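Local coordinates for protein NAD dependent epimerase/dehydratase family (uncultured archaeon MedDCM-OCT-S05-C57, PDB 5Y1F) that binds NAD+ and, as a monomeric member of the epimerase/dehydratase family, probably oxidises L-threonine at its 3-hydroxyl group, at residues E203-A208 / E317-N322; E266-A271 / D311-T316; L93-E98 / P281-D286. All coordinates share one frame; numbering follows the deposited sequence. Where two conformers were deposited one is given.

Contacts 1 and 2 both use helix 312-326 and lie on the same side of the chain's centre, their own centres about 9 Å apart. Contact 1 is buried and apolar: a methionine covers a tyrosine ring. Contact 2, nearer the start of that helix, is partly buried; there a glutamate lies along an isoleucine, crosses a threonine and reaches a serine weakly through water. The hydrogen bond between Tyr-205 OH and Thr-316 OG1 ties the two together. Contact 3, also partly buried but nearer the middle of the chain, has its centre about 23 Å from that of contact 1. It sets an alanine of helix 94-99 against a tyrosine and an arginine, the latter held by an aspartate.

Contact 1. Residues E203-A208 / E317-N322; sequences EMYFDA and EEMITN
Segments 203-208 and 317-322, on helices 199-211 and 312-326, have their nearest CA atoms at Tyr-205 and Ile-320, 7.0 Å apart. The contact is a helix-helix packing in the C-terminal lobe of an extended short-chain dehydrogenase, and at its heart is a Met-aromatic pair. Tyr-205 directs its side chain at the other helix, and Met-319 lays its chain over one face of the phenol ring, the two side chains meeting at about a right angle. The placement is well centred: Met-319 CG is 3.9 Å from the centroid of the Tyr-205 ring and only 5° off the normal, a CH-pi contact. Met-319 SD stands farther off, 4.9 Å from the same centroid but still above the face. All three side-chain torsions of Met-319 lie near -70°, and this repeated bend curls the chain so that its terminal CE returns to the ring, 3.7 Å from Tyr-205 CD2. At the opposite rim Met-319 CB meets Tyr-205 CD1 at 3.6 Å, so one face is spanned from side to side. Ile-320 takes the edge instead, with CG1 near the ring plane and 4.3 Å from Tyr-205 CD1. The phenol oxygen is hydrogen-bonded to Thr-316 OG1 on the same helix as Met-319, which restrains the ring at its far end. Leu-265 and Ile-269 of helix 262-270 also pack on Tyr-205. Farther along helix 312-326, Glu-318 O accepts from Asn-322 N and, at 3.0 Å, from Asn-322 ND2, the two donors arriving from opposite faces of the carbonyl plane.

Contact 2. Residues E266-A271 / D311-T316; sequences EKEISA and DISKMT
Glu-268 and Ile-312 lie side by side and run in opposite directions, so that the aliphatic part of one covers that of the other. Glu-268 CB is 4.1 Å from Ile-312 CD1, whereas the carboxylate goes on to the base of the Ile-312 side chain, with Glu-268 OE1 4.0 Å from Ile-312 CG2. Two torsions place it so: chi1 of -169° extends Glu-268 away from its own backbone N, and a bend at chi2 (68°) brings the carboxylate beside the first turn of the other helix. Thr-316 meets the same chain obliquely, its OG1 3.5 Å from Glu-268 CG. That hydroxyl has its polar needs met elsewhere, Thr-316 OG1 donating to Ile-312 O at 2.7 Å and having a second partner in Tyr-205. Glu-268 OE2 passes Ser-313 OG at 3.6 Å without a direct bond. A water links the two residues more loosely: it is 2.7 Å from Ser-313 OG and makes a weak bond to Glu-268 OE1. With an alanine in place of Glu-268, Ile-312 and Thr-316 would probably lose the aliphatic cover of the glutamate chain, and the water its weak carboxylate partner. The carboxylate lies on the flank of helix 312-326, level with Ser-313, while the helix start itself is capped by Asp-311 OD1, which accepts from Lys-314 N. The short axes of 266-270 and 312-316 are 10.4 Å apart, a helix pair crossing at -53° and packed on the outer side of the C-terminal lobe of this extended short-chain dehydrogenase.

Contact 3. Residues L93-E98 / P281-D286; sequences LSAAGE and PDYRQD. With NAD (nicotinamide-adenine-dinucleotide), chain B.
Between 93-98 and 281-286 the touching is done by Ala-95, which meets Tyr-283 and Arg-284, and the residues around it tie helix 94-99 to the cofactor and to its neighbours. Leu-93, at the N-cap position, belongs to the NAD pocket; it has two conformers, and its approach to the pyrophosphate is therefore tentative in detail. Ser-94 turns its hydroxyl to Thr-197. Next, the Ala-95 methyl points across the interface and rests against two neighbouring side chains: Ala-95 CB is 3.6 Å from Tyr-283 OH and 3.8 Å from Arg-284 CG. The Ala-95 carbonyl oxygen lies near the plane of the Tyr-283 ring, at its edge by CE1. Arg-284 CG in turn sits 3.6 Å above one face of the Tyr-283 ring, toward the rim, so the two side chains pack on each other and together meet the alanine methyl. Lys-99, just beyond the segment, adds a cation-pi contact to Tyr-283. The guanidinium is held in place by Asp-282 in a side-on, two-nitrogen grip: Arg-284 NH1 reaches Asp-282 OD1 at 2.7 Å and Arg-284 NE reaches Asp-282 OD2 at 3.1 Å, both close to the guanidinium plane. Asp-282 OD2 also accepts from Arg-284 N, on its anti side, capping the turn into helix 284-288. Arg-284 NH2 goes on to Gly-195 O. At Gly-97 a side chain would be crowded by Leu-93 O, and Glu-98 closes the segment by bonding to Val-155 N through OE2. The whole joins the NAD-binding Rossmann domain to the C-terminal lobe, beside the interdomain cleft that in extended short-chain dehydrogenases usually receives the substrate.

Contact 1. Residues E203-A208 / E317-N322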
loop_
_atom_site.group_PDB
_atom_site.type_symbol
_atom_site.label_atom_id
_atom_site.label_comp_id
_atom_site.label_asym_id
_atom_site.label_seq_id
_atom_site.Cartn_x
_atom_site.Cartn_y
_atom_site.Cartn_z
ATOM N N GLU A 203 0.201 11.885 9.789
ATOM C CA GLU A 203 -0.477 12.899 10.617
ATOM C C GLU A 203 0.482 13.787 11.348
ATOM O O GLU A 203 0.253 15.007 11.489
ATOM C CB GLU A 203 -1.424 12.247 11.611
ATOM C CG GLU A 203 -2.591 11.511 11.006
ATOM C CD GLU A 203 -3.506 10.831 12.021
ATOM O OE1 GLU A 203 -4.495 10.220 11.555
ATOM O OE2 GLU A 203 -3.201 10.899 13.235
ATOM N N MET A 204 1.611 13.259 11.760
ATOM C CA MET A 204 2.566 14.036 12.525
ATOM C C MET A 204 3.046 15.153 11.593
ATOM O O MET A 204 3.196 16.312 12.033
ATOM C CB MET A 204 3.744 13.167 12.994
ATOM C CG MET A 204 4.554 13.853 14.017
ATOM S SD MET A 204 5.990 12.892 14.569
ATOM C CE MET A 204 5.185 11.699 15.653
ATOM N N TYR A 205 3.390 14.834 10.331
ATOM C CA TYR A 205 3.797 15.886 9.419
ATOM C C TYR A 205 2.686 16.932 9.215
ATOM O O TYR A 205 2.960 18.144 9.245
ATOM C CB TYR A 205 4.173 15.279 8.054
ATOM C CG TYR A 205 5.498 14.597 7.970
ATOM C CD1 TYR A 205 6.674 15.326 7.920
ATOM C CD2 TYR A 205 5.602 13.211 7.917
ATOM C CE1 TYR A 205 7.920 14.714 7.699
ATOM C CE2 TYR A 205 6.832 12.590 7.798
ATOM C CZ TYR A 205 7.976 13.349 7.624
ATOM O OH TYR A 205 9.182 12.725 7.468
ATOM N N PHE A 206 1.501 16.461 8.873
ATOM C CA PHE A 206 0.406 17.378 8.598
ATOM C C PHE A 206 0.158 18.323 9.765
ATOM O O PHE A 206 0.042 19.547 9.589
ATOM C CB PHE A 206 -0.891 16.634 8.275
ATOM C CG PHE A 206 -1.056 16.219 6.823
ATOM C CD1 PHE A 206 -0.319 15.198 6.252
ATOM C CD2 PHE A 206 -2.028 16.813 6.039
ATOM C CE1 PHE A 206 -0.537 14.792 4.928
ATOM C CE2 PHE A 206 -2.287 16.365 4.747
ATOM C CZ PHE A 206 -1.530 15.366 4.181
ATOM N N ASP A 207 0.022 17.774 10.966
ATOM C CA ASP A 207 -0.327 18.572 12.131
ATOM C C ASP A 207 0.827 19.428 12.612
ATOM O O ASP A 207 0.618 20.606 13.024
ATOM C CB ASP A 207 -0.838 17.670 13.245
ATOM C CG ASP A 207 -2.242 17.201 13.032
ATOM O OD1 ASP A 207 -2.856 17.379 11.936
ATOM O OD2 ASP A 207 -2.798 16.621 13.979
ATOM N N ALA A 208 2.054 18.966 12.503
ATOM C CA ALA A 208 3.192 19.809 12.778
ATOM C C ALA A 208 3.155 21.078 11.966
ATOM O O ALA A 208 3.307 22.174 12.526
ATOM C CB ALA A 208 4.491 19.090 12.575
ATOM N N GLU A 317 12.064 16.613 3.924
ATOM C CA GLU A 317 12.137 17.811 3.095
ATOM C C GLU A 317 10.944 17.845 2.121
ATOM O O GLU A 317 10.344 18.860 1.960
ATOM C CB GLU A 317 13.464 17.795 2.347
ATOM C CG GLU A 317 14.622 18.223 3.206
ATOM C CD GLU A 317 14.682 19.725 3.446
ATOM O OE1 GLU A 317 13.860 20.496 2.946
ATOM O OE2 GLU A 317 15.556 20.126 4.183
ATOM N N GLU A 318 10.630 16.733 1.478
ATOM C CA GLU A 318 9.514 16.733 0.517
ATOM C C GLU A 318 8.215 17.020 1.238
ATOM O O GLU A 318 7.336 17.748 0.774
ATOM C CB GLU A 318 9.405 15.387 -0.197
ATOM C CG GLU A 318 10.407 15.169 -1.304
ATOM C CD GLU A 318 10.071 15.897 -2.595
ATOM O OE1 GLU A 318 9.082 16.686 -2.656
ATOM O OE2 GLU A 318 10.884 15.741 -3.548
ATOM N N MET A 319 7.996 16.314 2.340
ATOM C CA MET A 319 6.752 16.453 3.074
ATOM C C MET A 319 6.572 17.893 3.549
ATOM O O MET A 319 5.490 18.516 3.389
ATOM C CB MET A 319 6.742 15.519 4.285
ATOM C CG MET A 319 6.638 14.052 3.965
ATOM S SD MET A 319 5.077 13.554 3.224
ATOM C CE MET A 319 4.018 13.669 4.632
ATOM N N ILE A 320 7.581 18.403 4.248
ATOM C CA ILE A 320 7.431 19.714 4.853
ATOM C C ILE A 320 7.293 20.813 3.796
ATOM O O ILE A 320 6.432 21.716 3.939
ATOM C CB ILE A 320 8.575 20.025 5.848
ATOM C CG1 ILE A 320 8.446 19.090 7.050
ATOM C CG2 ILE A 320 8.551 21.516 6.252
ATOM C CD1 ILE A 320 9.553 19.217 8.051
ATOM N N THR A 321 8.070 20.744 2.729
ATOM C CA THR A 321 7.978 21.766 1.682
ATOM C C THR A 321 6.558 21.821 1.106
ATOM O O THR A 321 5.941 22.895 1.021
ATOM C CB THR A 321 9.021 21.561 0.615
ATOM O OG1 THR A 321 10.331 21.594 1.214
ATOM C CG2 THR A 321 8.896 22.633 -0.457
ATOM N N ASN A 322 6.006 20.674 0.721
ATOM C CA ASN A 322 4.693 20.634 0.106
ATOM C C ASN A 322 3.609 21.009 1.091
ATOM O O ASN A 322 2.659 21.744 0.765
ATOM C CB ASN A 322 4.442 19.272 -0.529
ATOM C CG ASN A 322 5.135 19.154 -1.864
ATOM O OD1 ASN A 322 4.687 19.792 -2.821
ATOM N ND2 ASN A 322 6.254 18.466 -1.945
#

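Contact 2. Residues E266-A271 / D311-T316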
loop_
_atom_site.group_PDB
_atom_site.type_symbol
_atom_site.label_atom_id
_atom_site.label_comp_id
_atom_site.label_asym_id
_atom_site.label_seq_id
_atom_site.Cartn_x
_atom_site.Cartn_y
_atom_site.Cartn_z
ATOM N N GLU A 266 9.508 12.630 15.294
ATOM C CA GLU A 266 9.265 13.938 15.914
ATOM C C GLU A 266 10.546 14.761 15.904
ATOM O O GLU A 266 10.505 15.976 15.566
ATOM C CB GLU A 266 8.745 13.773 17.329
ATOM C CG GLU A 266 8.531 15.105 18.042
ATOM C CD GLU A 266 8.258 14.991 19.533
ATOM O OE1 GLU A 266 8.156 16.077 20.162
ATOM O OE2 GLU A 266 8.125 13.886 20.123
ATOM N N LYS A 267 11.672 14.160 16.269
ATOM C CA LYS A 267 12.911 14.922 16.331
ATOM C C LYS A 267 13.327 15.359 14.932
ATOM O O LYS A 267 13.794 16.486 14.756
ATOM C CB LYS A 267 14.009 14.078 16.942
ATOM C CG LYS A 267 13.930 13.914 18.453
ATOM C CD LYS A 267 15.042 12.994 18.952
ATOM C CE LYS A 267 15.063 12.853 20.468
ATOM N NZ LYS A 267 13.864 12.181 21.046
ATOM N N GLU A 268 13.129 14.533 13.924
ATOM C CA GLU A 268 13.446 14.943 12.553
ATOM C C GLU A 268 12.588 16.097 12.103
ATOM O O GLU A 268 13.096 17.100 11.539
ATOM C CB GLU A 268 13.308 13.747 11.615
ATOM C CG GLU A 268 13.870 14.025 10.244
ATOM C CD GLU A 268 15.387 14.175 10.245
ATOM O OE1 GLU A 268 16.068 13.467 11.017
ATOM O OE2 GLU A 268 15.890 14.928 9.396
ATOM N N ILE A 269 11.304 16.044 12.373
ATOM C CA ILE A 269 10.418 17.102 11.970
ATOM C C ILE A 269 10.727 18.387 12.723
ATOM O O ILE A 269 10.762 19.479 12.110
ATOM C CB ILE A 269 8.968 16.686 12.196
ATOM C CG1 ILE A 269 8.606 15.578 11.218
ATOM C CG2 ILE A 269 8.025 17.890 12.040
ATOM C CD1 ILE A 269 7.256 14.947 11.499
ATOM N N SER A 270 11.068 18.265 14.002
ATOM C CA SER A 270 11.362 19.427 14.840
ATOM C C SER A 270 12.613 20.160 14.398
ATOM O O SER A 270 12.797 21.329 14.795
ATOM C CB SER A 270 11.544 18.984 16.295
ATOM O OG SER A 270 10.328 18.626 16.859
ATOM N N ALA A 271 13.503 19.503 13.676
ATOM C CA ALA A 271 14.669 20.193 13.109
ATOM C C ALA A 271 14.254 21.225 12.053
ATOM O O ALA A 271 15.092 22.048 11.648
ATOM C CB ALA A 271 15.659 19.203 12.513
ATOM N N ASP A 311 15.602 8.494 2.267
ATOM C CA ASP A 311 15.817 8.355 3.673
ATOM C C ASP A 311 14.919 9.320 4.445
ATOM O O ASP A 311 14.114 10.077 3.858
ATOM C CB ASP A 311 17.320 8.538 4.008
ATOM C CG ASP A 311 17.835 9.917 3.726
ATOM O OD1 ASP A 311 17.110 10.817 3.330
ATOM O OD2 ASP A 311 19.074 10.107 3.936
ATOM N N ILE A 312 15.047 9.329 5.759
ATOM C CA ILE A 312 14.144 10.121 6.555
ATOM C C ILE A 312 14.318 11.628 6.322
ATOM O O ILE A 312 13.345 12.388 6.288
ATOM C CB ILE A 312 14.232 9.746 8.031
ATOM C CG1 ILE A 312 13.017 10.275 8.783
ATOM C CG2 ILE A 312 15.530 10.254 8.692
ATOM C CD1 ILE A 312 12.975 9.870 10.237
ATOM N N SER A 313 15.544 12.053 6.087
ATOM C CA SER A 313 15.856 13.457 5.801
ATOM C C SER A 313 15.227 13.921 4.480
ATOM O O SER A 313 14.554 14.956 4.436
ATOM C CB SER A 313 17.380 13.616 5.674
ATOM O OG SER A 313 18.013 13.479 6.923
ATOM N N LYS A 314 15.433 13.147 3.430
ATOM C CA LYS A 314 14.921 13.494 2.139
ATOM C C LYS A 314 13.404 13.449 2.114
ATOM O O LYS A 314 12.769 14.288 1.500
ATOM C CB LYS A 314 15.493 12.621 1.056
ATOM C CG LYS A 314 16.975 12.878 0.751
ATOM C CD LYS A 314 17.428 12.094 -0.466
ATOM C CE LYS A 314 18.864 12.427 -0.862
ATOM N NZ LYS A 314 18.965 13.804 -1.434
ATOM N N MET A 315 12.816 12.442 2.745
ATOM C CA MET A 315 11.370 12.387 2.811
ATOM C C MET A 315 10.859 13.610 3.568
ATOM O O MET A 315 9.884 14.207 3.207
ATOM C CB MET A 315 10.975 11.122 3.593
ATOM C CG MET A 315 9.491 11.159 4.034
ATOM S SD MET A 315 8.942 9.581 4.672
ATOM C CE MET A 315 9.867 9.587 6.238
ATOM N N THR A 316 11.484 13.909 4.689
ATOM C CA THR A 316 11.044 15.065 5.513
ATOM C C THR A 316 11.036 16.398 4.711
ATOM O O THR A 316 10.142 17.154 4.811
ATOM C CB THR A 316 11.883 15.149 6.800
ATOM O OG1 THR A 316 11.601 14.012 7.604
ATOM C CG2 THR A 316 11.540 16.362 7.585
HETATM O O HOH W 1 18.635 12.132 9.185
#

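Contact 3. Residues L93-E98 / P281-D286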
loop_
_atom_site.group_PDB
_atom_site.type_symbol
_atom_site.label_atom_id
_atom_site.label_comp_id
_atom_site.label_asym_id
_atom_site.label_seq_id
_atom_site.Cartn_x
_atom_site.Cartn_y
_atom_site.Cartn_z
ATOM N N LEU A 93 -8.250 -1.487 5.427
ATOM C CA LEU A 93 -6.945 -1.641 6.056
ATOM C C LEU A 93 -7.041 -2.049 7.506
ATOM O O LEU A 93 -8.108 -2.429 8.012
ATOM C CB LEU A 93 -6.081 -0.389 5.856
ATOM C CG LEU A 93 -5.448 -0.279 4.463
ATOM C CD1 LEU A 93 -6.448 -0.345 3.316
ATOM C CD2 LEU A 93 -4.593 0.974 4.387
ATOM N N SER A 94 -5.905 -2.083 8.190
ATOM C CA SER A 94 -5.827 -2.833 9.439
ATOM C C SER A 94 -6.703 -2.264 10.554
ATOM O O SER A 94 -7.365 -2.996 11.245
ATOM C CB SER A 94 -4.384 -3.015 9.919
ATOM O OG SER A 94 -3.730 -1.762 10.110
ATOM N N ALA A 95 -6.637 -0.972 10.790
ATOM C CA ALA A 95 -7.392 -0.366 11.895
ATOM C C ALA A 95 -8.883 -0.451 11.652
ATOM O O ALA A 95 -9.633 -0.903 12.497
ATOM C CB ALA A 95 -6.962 1.069 12.130
ATOM N N ALA A 96 -9.306 -0.158 10.434
ATOM C CA ALA A 96 -10.718 -0.280 10.046
ATOM C C ALA A 96 -11.165 -1.730 10.146
ATOM O O ALA A 96 -12.300 -2.003 10.531
ATOM C CB ALA A 96 -10.936 0.240 8.633
ATOM N N GLY A 97 -10.283 -2.686 9.845
ATOM C CA GLY A 97 -10.616 -4.063 9.861
ATOM C C GLY A 97 -10.753 -4.591 11.264
ATOM O O GLY A 97 -11.563 -5.507 11.499
ATOM N N GLU A 98 -10.022 -4.032 12.240
ATOM C CA GLU A 98 -10.231 -4.440 13.627
ATOM C C GLU A 98 -11.604 -3.965 14.095
ATOM O O GLU A 98 -12.244 -4.644 14.883
ATOM C CB GLU A 98 -9.136 -3.912 14.534
ATOM C CG GLU A 98 -7.807 -4.634 14.410
ATOM C CD GLU A 98 -7.923 -6.132 14.565
ATOM O OE1 GLU A 98 -7.949 -6.625 15.717
ATOM O OE2 GLU A 98 -7.922 -6.874 13.588
ATOM N N PRO A 281 -1.804 6.911 23.274
ATOM C CA PRO A 281 -2.074 5.705 22.481
ATOM C C PRO A 281 -3.524 5.310 22.494
ATOM O O PRO A 281 -4.244 5.524 23.492
ATOM C CB PRO A 281 -1.203 4.645 23.118
ATOM C CG PRO A 281 -0.104 5.440 23.770
ATOM C CD PRO A 281 -0.782 6.655 24.299
ATOM N N ASP A 282 -3.958 4.687 21.406
ATOM C CA ASP A 282 -5.305 4.095 21.331
ATOM C C ASP A 282 -5.233 2.656 20.806
ATOM O O ASP A 282 -4.180 2.052 20.812
ATOM C CB ASP A 282 -6.303 5.003 20.610
ATOM C CG ASP A 282 -6.092 5.135 19.116
ATOM O OD1 ASP A 282 -6.745 6.033 18.555
ATOM O OD2 ASP A 282 -5.374 4.341 18.462
ATOM N N TYR A 283 -6.374 2.115 20.374
ATOM C CA TYR A 283 -6.457 0.739 19.944
ATOM C C TYR A 283 -5.440 0.410 18.834
ATOM O O TYR A 283 -5.047 -0.748 18.662
ATOM C CB TYR A 283 -7.869 0.373 19.465
ATOM C CG TYR A 283 -8.270 0.991 18.126
ATOM C CD1 TYR A 283 -8.257 0.221 16.966
ATOM C CD2 TYR A 283 -8.618 2.308 18.016
ATOM C CE1 TYR A 283 -8.616 0.757 15.744
ATOM C CE2 TYR A 283 -8.900 2.878 16.776
ATOM C CZ TYR A 283 -8.890 2.080 15.641
ATOM O OH TYR A 283 -9.210 2.655 14.391
ATOM N N ARG A 284 -5.013 1.393 18.073
ATOM C CA ARG A 284 -4.068 1.133 17.006
ATOM C C ARG A 284 -2.717 0.671 17.521
ATOM O O ARG A 284 -1.986 -0.003 16.800
ATOM C CB ARG A 284 -3.981 2.307 16.069
ATOM C CG ARG A 284 -5.283 2.484 15.275
ATOM C CD ARG A 284 -5.442 3.786 14.530
ATOM N NE ARG A 284 -5.747 4.860 15.454
ATOM C CZ ARG A 284 -5.984 6.105 15.085
ATOM N NH1 ARG A 284 -6.256 6.983 16.024
ATOM N NH2 ARG A 284 -5.983 6.440 13.825
ATOM N N GLN A 285 -2.396 1.046 18.761
ATOM C CA GLN A 285 -1.180 0.515 19.400
ATOM C C GLN A 285 -1.153 -0.979 19.437
ATOM O O GLN A 285 -0.106 -1.612 19.262
ATOM C CB GLN A 285 -1.072 1.011 20.836
ATOM C CG GLN A 285 0.256 0.671 21.513
ATOM C CD GLN A 285 1.368 1.463 20.958
ATOM O OE1 GLN A 285 2.332 0.982 20.355
ATOM N NE2 GLN A 285 1.209 2.721 21.087
ATOM N N ASP A 286 -2.304 -1.564 19.744
ATOM C CA ASP A 286 -2.400 -3.020 19.880
ATOM C C ASP A 286 -2.149 -3.725 18.550
ATOM O O ASP A 286 -1.772 -4.891 18.511
ATOM C CB ASP A 286 -3.748 -3.435 20.496
ATOM C CG ASP A 286 -3.980 -2.811 21.873
ATOM O OD1 ASP A 286 -3.033 -2.717 22.680
ATOM O OD2 ASP A 286 -5.134 -2.423 22.152
HETATM P PA NAD B . -6.816 3.313 0.975
HETATM O O1A NAD B . -6.251 4.745 0.963
HETATM O O2A NAD B . -7.834 2.965 2.082
HETATM O O5B NAD B . -7.474 3.079 -0.492
HETATM C C5B NAD B . -8.319 1.968 -0.711
HETATM C C4B NAD B . -9.425 2.396 -1.628
HETATM O O4B NAD B . -10.257 1.226 -1.705
HETATM C C3B NAD B . -10.282 3.526 -1.081
HETATM O O3B NAD B . -10.264 4.590 -2.004
HETATM C C2B NAD B . -11.673 2.893 -0.931
HETATM O O2B NAD B . -12.783 3.732 -1.303
HETATM C C1B NAD B . -11.581 1.690 -1.848
HETATM N N9A NAD B . -12.550 0.651 -1.443
HETATM C C8A NAD B . -12.890 0.298 -0.188
HETATM N N7A NAD B . -13.869 -0.606 -0.203
HETATM C C5A NAD B . -14.172 -0.784 -1.489
HETATM C C6A NAD B . -15.154 -1.605 -2.208
HETATM N N6A NAD B . -16.015 -2.412 -1.541
HETATM N N1A NAD B . -15.146 -1.567 -3.537
HETATM C C2A NAD B . -14.339 -0.750 -4.193
HETATM N N3A NAD B . -13.412 0.014 -3.617
HETATM C C4A NAD B . -13.308 0.021 -2.296
HETATM O O3 NAD B . -5.665 2.202 1.007
HETATM P PN NAD B . -4.145 2.367 0.493
HETATM O O1N NAD B . -4.101 3.208 -0.790
HETATM O O2N NAD B . -3.281 2.847 1.642
HETATM O O5D NAD B . -3.794 0.823 0.159
HETATM C C5D NAD B . -3.965 0.333 -1.134
HETATM C C4D NAD B . -3.474 -1.120 -1.090
HETATM O O4D NAD B . -2.124 -1.160 -0.555
HETATM C C3D NAD B . -4.329 -2.018 -0.223
HETATM O O3D NAD B . -4.254 -3.372 -0.745
HETATM C C2D NAD B . -3.557 -2.029 1.109
HETATM O O2D NAD B . -3.842 -3.233 1.864
HETATM C C1D NAD B . -2.106 -1.987 0.596
HETATM N N1N NAD B . -1.174 -1.457 1.613
HETATM C C2N NAD B . -1.108 -0.132 1.943
HETATM C C3N NAD B . -0.231 0.315 2.904
HETATM C C7N NAD B . -0.084 1.786 3.278
HETATM O O7N NAD B . 0.667 2.081 4.169
HETATM N N7N NAD B . -0.734 2.701 2.604
HETATM C C4N NAD B . 0.598 -0.595 3.539
HETATM C C5N NAD B . 0.493 -1.942 3.234
HETATM C C6N NAD B . -0.401 -2.345 2.261
#